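Local coordinates for protein tryptophan halogenase superfamily (Brevundimonas sp. BAL3, PDB 6FRL) that halogenates its substrates with the help of a flavin cofactor and prefers bromination over chlorination, at residues Q68-R72 and H175-Y179; L106-D110 and P155-S159; K146-P150 and V160-A164. One frame throughout, in Å; residues are numbered along the deposited sequence.

Overall arrangement
Contact 1 closes a long loop of the chain, and contacts 2 and 3 are nested inside it along the sequence. Contacts 2 and 3 alternate along the sequence and adjoin where Ser159 runs into Val160. Their centres are about 14 Å apart, on the same side of the chain's centre. Contact 1 is more remote: its centre lies about 22 Å from that of contact 3 and about 33 Å from that of contact 2. Nearest atoms are about 8 Å apart for contacts 1 and 3 and about 20 Å for contacts 1 and 2. Contact 1 packs against helix 20-33, which follows the first strand and overlaps a GxGxxG pattern, consistent with a Rossmann-type flavin site.

Contact 1: residues Q68-R72 and H175-Y179; sequences QLGLR and HLRAY
The Tyr179 ring carries Leu69 CD1 over one face, while Leu71 CD2 meets the same ring obliquely, 4.0 Å from Tyr179 CD2. The second flat group, the His175 imidazole, is met at its edge and in its plane by Leu71 CD1, 3.9 Å from His175 CD2. The two branches of Leu71 are therefore shared between the rings. Leu69 CD1 also lies 3.8 Å from Leu176 CD2, and these two leucines cross at about a right angle. The polar bond is at the far end of the tyrosine. Tyr179 OH donates to Leu69 O at 2.6 Å, in the carbonyl plane and on a lone pair, with a C=O...O angle of 121°. The first torsion of Tyr179, near 180° (chi1 -179°), swings the ring out from the helix toward the 68-72 loop and brings the hydroxyl to this carbonyl. The same hydroxyl packs against Leu69 CB at 3.5 Å. Replacing Tyr179 with a phenylalanine would remove the hydroxyl and would probably leave Leu69 O without this donor. Gly70 follows Leu69 with positive phi, in a Schellman motif that ends helix 61-68, and Arg72 is the N-cap residue of helix 73-79. The contact thus joins the short link between these two helices to helix 169-182. Helix 20-33 also packs here, with Met25 on Leu176 and Ala28 and Gln32 on Tyr179. From helix 73-79, Val76 touches Leu71 and Ala79 touches His175.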
loop_
_atom_site.group_PDB
_atom_site.type_symbol
_atom_site.label_atom_id
_atom_site.label_comp_id
_atom_site.label_asym_id
_atom_site.label_seq_id
_atom_site.Cartn_x
_atom_site.Cartn_y
_atom_site.Cartn_z
ATOM N N GLN B 68 0.818 -13.150 -18.321
ATOM C CA GLN B 68 0.632 -14.288 -17.437
ATOM C C GLN B 68 0.053 -15.497 -18.176
ATOM O O GLN B 68 0.253 -16.622 -17.724
ATOM C CB GLN B 68 -0.260 -13.939 -16.241
ATOM C CG GLN B 68 0.500 -13.407 -15.052
ATOM C CD GLN B 68 -0.316 -12.501 -14.082
ATOM O OE1 GLN B 68 0.133 -11.393 -13.721
ATOM N NE2 GLN B 68 -1.495 -12.966 -13.645
ATOM N N LEU B 69 -0.654 -15.273 -19.283
ATOM C CA LEU B 69 -1.162 -16.366 -20.113
ATOM C C LEU B 69 -0.110 -17.061 -21.031
ATOM O O LEU B 69 -0.430 -18.072 -21.641
ATOM C CB LEU B 69 -2.317 -15.864 -20.990
ATOM C CG LEU B 69 -3.512 -15.144 -20.349
ATOM C CD1 LEU B 69 -4.531 -14.778 -21.427
ATOM C CD2 LEU B 69 -4.171 -15.965 -19.246
ATOM N N GLY B 70 1.124 -16.525 -21.116
ATOM C CA GLY B 70 2.148 -17.005 -22.068
ATOM C C GLY B 70 2.124 -16.359 -23.467
ATOM O O GLY B 70 2.757 -16.867 -24.378
ATOM N N LEU B 71 1.400 -15.232 -23.627
ATOM C CA LEU B 71 1.260 -14.510 -24.905
ATOM C C LEU B 71 2.250 -13.351 -24.983
ATOM O O LEU B 71 2.598 -12.768 -23.974
ATOM C CB LEU B 71 -0.172 -13.990 -25.056
ATOM C CG LEU B 71 -1.288 -15.028 -24.901
ATOM C CD1 LEU B 71 -2.682 -14.460 -25.134
ATOM C CD2 LEU B 71 -1.054 -16.188 -25.841
ATOM N N ARG B 72 2.697 -13.032 -26.190
ATOM C CA ARG B 72 3.651 -11.940 -26.448
ATOM C C ARG B 72 2.912 -10.696 -26.938
ATOM O O ARG B 72 1.831 -10.811 -27.540
ATOM C CB ARG B 72 4.632 -12.334 -27.528
ATOM C CG ARG B 72 5.523 -13.529 -27.160
ATOM C CD ARG B 72 6.192 -14.138 -28.398
ATOM N NE ARG B 72 6.836 -13.072 -29.162
ATOM C CZ ARG B 72 8.079 -12.614 -28.974
ATOM N NH1 ARG B 72 8.915 -13.176 -28.079
ATOM N NH2 ARG B 72 8.479 -11.557 -29.675
ATOM N N HIS B 175 -9.308 -13.746 -29.806
ATOM C CA HIS B 175 -7.999 -14.324 -29.480
ATOM C C HIS B 175 -8.013 -15.105 -28.129
ATOM O O HIS B 175 -7.523 -16.237 -28.020
ATOM C CB HIS B 175 -6.973 -13.179 -29.477
ATOM C CG HIS B 175 -5.541 -13.610 -29.481
ATOM N ND1 HIS B 175 -4.864 -13.922 -30.640
ATOM C CD2 HIS B 175 -4.634 -13.698 -28.479
ATOM C CE1 HIS B 175 -3.606 -14.201 -30.352
ATOM N NE2 HIS B 175 -3.442 -14.078 -29.044
ATOM N N LEU B 176 -8.639 -14.534 -27.115
ATOM C CA LEU B 176 -8.722 -15.194 -25.809
ATOM C C LEU B 176 -9.631 -16.408 -25.821
ATOM O O LEU B 176 -9.327 -17.397 -25.132
ATOM C CB LEU B 176 -9.150 -14.212 -24.723
ATOM C CG LEU B 176 -8.182 -13.018 -24.576
ATOM C CD1 LEU B 176 -8.788 -11.935 -23.652
ATOM C CD2 LEU B 176 -6.816 -13.463 -24.108
ATOM N N ARG B 177 -10.721 -16.343 -26.587
ATOM C CA ARG B 177 -11.605 -17.515 -26.826
ATOM C C ARG B 177 -10.857 -18.724 -27.388
ATOM O O ARG B 177 -11.015 -19.841 -26.899
ATOM C CB ARG B 177 -12.754 -17.172 -27.767
ATOM C CG ARG B 177 -13.525 -18.392 -28.242
ATOM C CD ARG B 177 -14.722 -18.057 -29.108
ATOM N NE ARG B 177 -15.206 -19.282 -29.762
ATOM C CZ ARG B 177 -16.145 -19.330 -30.720
ATOM N NH1 ARG B 177 -16.719 -18.224 -31.178
ATOM N NH2 ARG B 177 -16.521 -20.504 -31.213
ATOM N N ALA B 178 -10.058 -18.507 -28.420
ATOM C CA ALA B 178 -9.256 -19.585 -28.996
ATOM C C ALA B 178 -8.244 -20.101 -27.966
ATOM O O ALA B 178 -8.041 -21.318 -27.873
ATOM C CB ALA B 178 -8.567 -19.125 -30.266
ATOM N N TYR B 179 -7.651 -19.204 -27.169
ATOM C CA TYR B 179 -6.778 -19.612 -26.054
ATOM C C TYR B 179 -7.502 -20.449 -25.011
ATOM O O TYR B 179 -6.957 -21.437 -24.525
ATOM C CB TYR B 179 -6.154 -18.383 -25.360
ATOM C CG TYR B 179 -5.221 -18.673 -24.203
ATOM C CD1 TYR B 179 -5.706 -18.870 -22.910
ATOM C CD2 TYR B 179 -3.849 -18.710 -24.405
ATOM C CE1 TYR B 179 -4.844 -19.128 -21.845
ATOM C CE2 TYR B 179 -2.969 -18.975 -23.356
ATOM C CZ TYR B 179 -3.470 -19.173 -22.068
ATOM O OH TYR B 179 -2.605 -19.400 -21.029
#

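Contact 2: residues L106-D110 and P155-S159; sequences LYGQD and PSQLS
Gly108 and Leu158, like Gln109 and Gln157, bring their CA atoms to 5.9 Å, where a loop with positive phi at Gly108 passes a short 3-10 turn at 157-159. Gln157 carries most of the contact. Its CG is anti to the backbone N (chi1 -179°) and the chain stays extended, reaching across the 106-110 loop. At its end, NE2 of Gln157 lies 3.4 Å from the methyl CD1 of Leu106 and 3.3 Å from Gly108 O. Gln157 OE1 comes within 2.9 Å of Gln109 NE2, but the angle is too poor for a hydrogen bond. The two amide planes are 76° apart. The Gln109 chain bends at chi2 (68°), which folds its amide against Gln157 CB, 3.3 Å from Gln109 NE2. That nitrogen also makes a weak bond to Asp110 O. Leu158 CD1 packs on Gln109 CB at 3.8 Å and reaches the backbone at Gly108 C, 3.9 Å away. Just before the 3-10 turn, Ser156 O accepts from both Ser159 N and Ser159 OG, the latter at 3.0 Å. Asp110 OD1 is bonded to Phe116 N, and Gly108 pairs through its backbone with Tyr135. The chemistry is that of close polar contact with poor geometry between two amides, together with apolar contact through Leu158 CD1 and Leu106 CD1. The Gln109 and Gln157 amides are probably set against each other by chain shape and packing.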
loop_
_atom_site.group_PDB
_atom_site.type_symbol
_atom_site.label_atom_id
_atom_site.label_comp_id
_atom_site.label_asym_id
_atom_site.label_seq_id
_atom_site.Cartn_x
_atom_site.Cartn_y
_atom_site.Cartn_z
ATOM N N LEU B 106 6.611 8.403 -13.926
ATOM C CA LEU B 106 6.889 9.490 -12.982
ATOM C C LEU B 106 7.519 10.712 -13.691
ATOM O O LEU B 106 7.905 10.624 -14.871
ATOM C CB LEU B 106 7.815 9.023 -11.859
ATOM C CG LEU B 106 7.557 7.674 -11.187
ATOM C CD1 LEU B 106 8.636 7.448 -10.105
ATOM C CD2 LEU B 106 6.138 7.644 -10.667
ATOM N N TYR B 107 7.581 11.832 -12.949
ATOM C CA TYR B 107 8.199 13.090 -13.382
ATOM C C TYR B 107 9.547 13.332 -12.712
ATOM O O TYR B 107 9.652 13.333 -11.497
ATOM C CB TYR B 107 7.289 14.269 -13.053
ATOM C CG TYR B 107 6.015 14.279 -13.838
ATOM C CD1 TYR B 107 5.957 14.830 -15.118
ATOM C CD2 TYR B 107 4.858 13.717 -13.321
ATOM C CE1 TYR B 107 4.759 14.836 -15.840
ATOM C CE2 TYR B 107 3.669 13.726 -14.043
ATOM C CZ TYR B 107 3.625 14.264 -15.290
ATOM O OH TYR B 107 2.462 14.268 -15.986
ATOM N N GLY B 108 10.579 13.551 -13.507
ATOM C CA GLY B 108 11.866 13.912 -12.965
ATOM C C GLY B 108 12.473 12.800 -12.129
ATOM O O GLY B 108 12.200 11.601 -12.351
ATOM N N GLN B 109 13.299 13.238 -11.179
ATOM C CA GLN B 109 14.056 12.395 -10.257
ATOM C C GLN B 109 13.844 12.901 -8.834
ATOM O O GLN B 109 14.161 14.050 -8.540
ATOM C CB GLN B 109 15.540 12.470 -10.618
ATOM C CG GLN B 109 16.522 11.652 -9.762
ATOM C CD GLN B 109 16.360 10.137 -9.946
ATOM O OE1 GLN B 109 16.904 9.539 -10.908
ATOM N NE2 GLN B 109 15.576 9.513 -9.052
ATOM N N ASP B 110 13.283 12.045 -7.977
ATOM C CA ASP B 110 13.170 12.321 -6.536
ATOM C C ASP B 110 14.567 12.415 -5.921
ATOM O O ASP B 110 15.490 11.701 -6.333
ATOM C CB ASP B 110 12.333 11.244 -5.822
ATOM C CG ASP B 110 10.819 11.352 -6.142
ATOM O OD1 ASP B 110 10.435 12.171 -7.023
ATOM O OD2 ASP B 110 9.998 10.621 -5.504
ATOM N N PRO B 155 19.330 3.061 -16.488
ATOM C CA PRO B 155 20.274 3.889 -15.725
ATOM C C PRO B 155 19.698 4.510 -14.428
ATOM O O PRO B 155 20.282 4.326 -13.357
ATOM C CB PRO B 155 20.667 4.982 -16.735
ATOM C CG PRO B 155 20.495 4.350 -18.086
ATOM C CD PRO B 155 19.593 3.149 -17.943
ATOM N N SER B 156 18.554 5.198 -14.540
ATOM C CA SER B 156 17.887 5.844 -13.398
ATOM C C SER B 156 16.381 6.035 -13.636
ATOM O O SER B 156 15.872 5.706 -14.707
ATOM C CB SER B 156 18.518 7.216 -13.165
ATOM O OG SER B 156 18.294 8.043 -14.301
ATOM N N GLN B 157 15.697 6.586 -12.618
ATOM C CA GLN B 157 14.289 7.004 -12.686
ATOM C C GLN B 157 13.837 7.786 -13.964
ATOM O O GLN B 157 12.691 7.628 -14.397
ATOM C CB GLN B 157 13.921 7.804 -11.396
ATOM C CG GLN B 157 12.476 8.312 -11.284
ATOM C CD GLN B 157 12.120 8.929 -9.904
ATOM O OE1 GLN B 157 12.784 8.673 -8.892
ATOM N NE2 GLN B 157 11.071 9.743 -9.865
ATOM N N LEU B 158 14.715 8.604 -14.556
ATOM C CA LEU B 158 14.375 9.401 -15.752
ATOM C C LEU B 158 14.032 8.603 -17.001
ATOM O O LEU B 158 13.366 9.118 -17.890
ATOM C CB LEU B 158 15.511 10.386 -16.124
ATOM C CG LEU B 158 15.278 11.875 -15.887
ATOM C CD1 LEU B 158 15.612 12.156 -14.437
ATOM C CD2 LEU B 158 16.153 12.708 -16.812
ATOM N N SER B 159 14.508 7.366 -17.081
ATOM C CA SER B 159 14.275 6.547 -18.280
ATOM C C SER B 159 13.132 5.541 -18.102
ATOM O O SER B 159 12.868 4.770 -19.016
ATOM C CB SER B 159 15.584 5.860 -18.732
ATOM O OG SER B 159 16.337 5.425 -17.613
#

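Contact 3: residues K146-P150 and V160-A164; sequences KFTLP and VFDWA
Beside Trp163, whose ring meets Phe147, the carboxylate oxygen Asp162 OD1 has two partners. It accepts a weak hydrogen bond from Trp163 N at 2.9 Å and forms a salt bridge with Arg63 NH2. Arg63 also bonds to Trp163 O and makes a cation-pi contact with the indole, so one arginine helps to fix both residues. Across the contact the aromatic pair is edge-to-face. The edge of Phe147 points at the indole face, with ring planes 73° apart and the Phe147 centroid 5.1 Å from that of the six-membered ring of Trp163. Phe147 CZ comes closest, 3.7 Å from Trp163 CD2. Trp163 CG sits between the backbone N and the carbonyl carbon (chi1 67°), which turns the indole back over the 146-150 segment. Both segments lie in the loop between helix 137-143 and strand 164-168 of this tryptophan halogenase family protein. The chain bends round there, so the touching parts run at a steep angle to each other. Leu149 CD2 meets the indole obliquely, 4.0 Å from Trp163 CZ2. Pro150 CD meets the five-membered side obliquely, 3.8 Å from Trp163 CD1. Pro150 serves a second ring as well. Its CB makes a CH-pi contact over one face of Phe161, 4.1 Å from the ring centroid and 16° off the normal. At the edge of that ring, in its plane, Thr148 O lies 3.2 Å from Phe161 CZ. Leu137 and Leu141 of helix 137-143 also touch Phe161, while Met77 of helix 73-79 packs on Trp163 and the ring of Phe500 meets Phe147.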
loop_
_atom_site.group_PDB
_atom_site.type_symbol
_atom_site.label_atom_id
_atom_site.label_comp_id
_atom_site.label_asym_id
_atom_site.label_seq_id
_atom_site.Cartn_x
_atom_site.Cartn_y
_atom_site.Cartn_z
ATOM N N LYS B 146 6.760 9.566 -31.112
ATOM C CA LYS B 146 7.780 8.506 -31.008
ATOM C C LYS B 146 7.313 7.301 -30.181
ATOM O O LYS B 146 6.291 7.372 -29.469
ATOM C CB LYS B 146 9.089 9.051 -30.404
ATOM C CG LYS B 146 9.742 10.234 -31.125
ATOM C CD LYS B 146 9.700 10.134 -32.666
ATOM C CE LYS B 146 10.425 11.283 -33.404
ATOM N NZ LYS B 146 11.829 11.446 -32.927
ATOM N N PHE B 147 8.038 6.190 -30.349
ATOM C CA PHE B 147 7.894 4.985 -29.535
ATOM C C PHE B 147 9.157 4.106 -29.475
ATOM O O PHE B 147 9.795 3.839 -30.498
ATOM C CB PHE B 147 6.707 4.094 -29.985
ATOM C CG PHE B 147 6.501 2.897 -29.073
ATOM C CD1 PHE B 147 5.780 3.019 -27.900
ATOM C CD2 PHE B 147 7.134 1.674 -29.337
ATOM C CE1 PHE B 147 5.612 1.910 -27.049
ATOM C CE2 PHE B 147 6.990 0.583 -28.486
ATOM C CZ PHE B 147 6.229 0.692 -27.339
ATOM N N THR B 148 9.466 3.614 -28.276
ATOM C CA THR B 148 10.476 2.563 -28.069
ATOM C C THR B 148 10.121 1.752 -26.819
ATOM O O THR B 148 9.506 2.266 -25.867
ATOM C CB THR B 148 11.915 3.131 -27.953
ATOM O OG1 THR B 148 12.864 2.077 -28.027
ATOM C CG2 THR B 148 12.159 3.894 -26.630
ATOM N N LEU B 149 10.496 0.479 -26.824
ATOM C CA LEU B 149 10.362 -0.336 -25.622
ATOM C C LEU B 149 11.185 0.292 -24.482
ATOM O O LEU B 149 12.317 0.674 -24.712
ATOM C CB LEU B 149 10.817 -1.786 -25.878
ATOM C CG LEU B 149 10.034 -2.623 -26.908
ATOM C CD1 LEU B 149 10.535 -4.080 -26.874
ATOM C CD2 LEU B 149 8.513 -2.560 -26.696
ATOM N N PRO B 150 10.610 0.431 -23.270
ATOM C CA PRO B 150 11.434 0.880 -22.136
ATOM C C PRO B 150 12.570 -0.096 -21.802
ATOM O O PRO B 150 12.443 -1.287 -22.047
ATOM C CB PRO B 150 10.448 0.909 -20.965
ATOM C CG PRO B 150 9.383 0.009 -21.374
ATOM C CD PRO B 150 9.231 0.155 -22.848
ATOM N N VAL B 160 12.435 5.587 -16.961
ATOM C CA VAL B 160 11.370 4.628 -16.665
ATOM C C VAL B 160 10.031 5.171 -17.150
ATOM O O VAL B 160 9.582 6.214 -16.699
ATOM C CB VAL B 160 11.242 4.320 -15.145
ATOM C CG1 VAL B 160 10.209 3.216 -14.904
ATOM C CG2 VAL B 160 12.587 3.897 -14.575
ATOM N N PHE B 161 9.404 4.444 -18.066
ATOM C CA PHE B 161 8.018 4.700 -18.497
ATOM C C PHE B 161 7.383 3.341 -18.797
ATOM O O PHE B 161 8.115 2.351 -18.964
ATOM C CB PHE B 161 7.940 5.647 -19.729
ATOM C CG PHE B 161 8.614 5.106 -20.972
ATOM C CD1 PHE B 161 9.991 5.124 -21.092
ATOM C CD2 PHE B 161 7.873 4.603 -22.036
ATOM C CE1 PHE B 161 10.617 4.652 -22.249
ATOM C CE2 PHE B 161 8.504 4.101 -23.182
ATOM C CZ PHE B 161 9.880 4.138 -23.284
ATOM N N ASP B 162 6.047 3.289 -18.841
ATOM C CA ASP B 162 5.347 2.092 -19.331
ATOM C C ASP B 162 4.424 2.444 -20.512
ATOM O O ASP B 162 4.326 3.621 -20.934
ATOM C CB ASP B 162 4.646 1.383 -18.163
ATOM C CG ASP B 162 4.523 -0.152 -18.351
ATOM O OD1 ASP B 162 4.906 -0.716 -19.413
ATOM O OD2 ASP B 162 3.994 -0.780 -17.407
ATOM N N TRP B 163 3.794 1.429 -21.080
ATOM C CA TRP B 163 2.954 1.608 -22.269
ATOM C C TRP B 163 1.863 0.561 -22.325
ATOM O O TRP B 163 1.967 -0.499 -21.697
ATOM C CB TRP B 163 3.817 1.527 -23.525
ATOM C CG TRP B 163 4.442 0.150 -23.812
ATOM C CD1 TRP B 163 5.519 -0.427 -23.181
ATOM C CD2 TRP B 163 4.021 -0.792 -24.825
ATOM N NE1 TRP B 163 5.771 -1.672 -23.725
ATOM C CE2 TRP B 163 4.876 -1.908 -24.742
ATOM C CE3 TRP B 163 3.003 -0.794 -25.784
ATOM C CZ2 TRP B 163 4.744 -2.986 -25.574
ATOM C CZ3 TRP B 163 2.876 -1.896 -26.626
ATOM C CH2 TRP B 163 3.734 -2.963 -26.515
ATOM N N ALA B 164 0.824 0.857 -23.092
ATOM C CA ALA B 164 -0.340 -0.030 -23.191
ATOM C C ALA B 164 -0.811 -0.103 -24.640
ATOM O O ALA B 164 -0.065 0.297 -25.536
ATOM C CB ALA B 164 -1.464 0.452 -22.244
#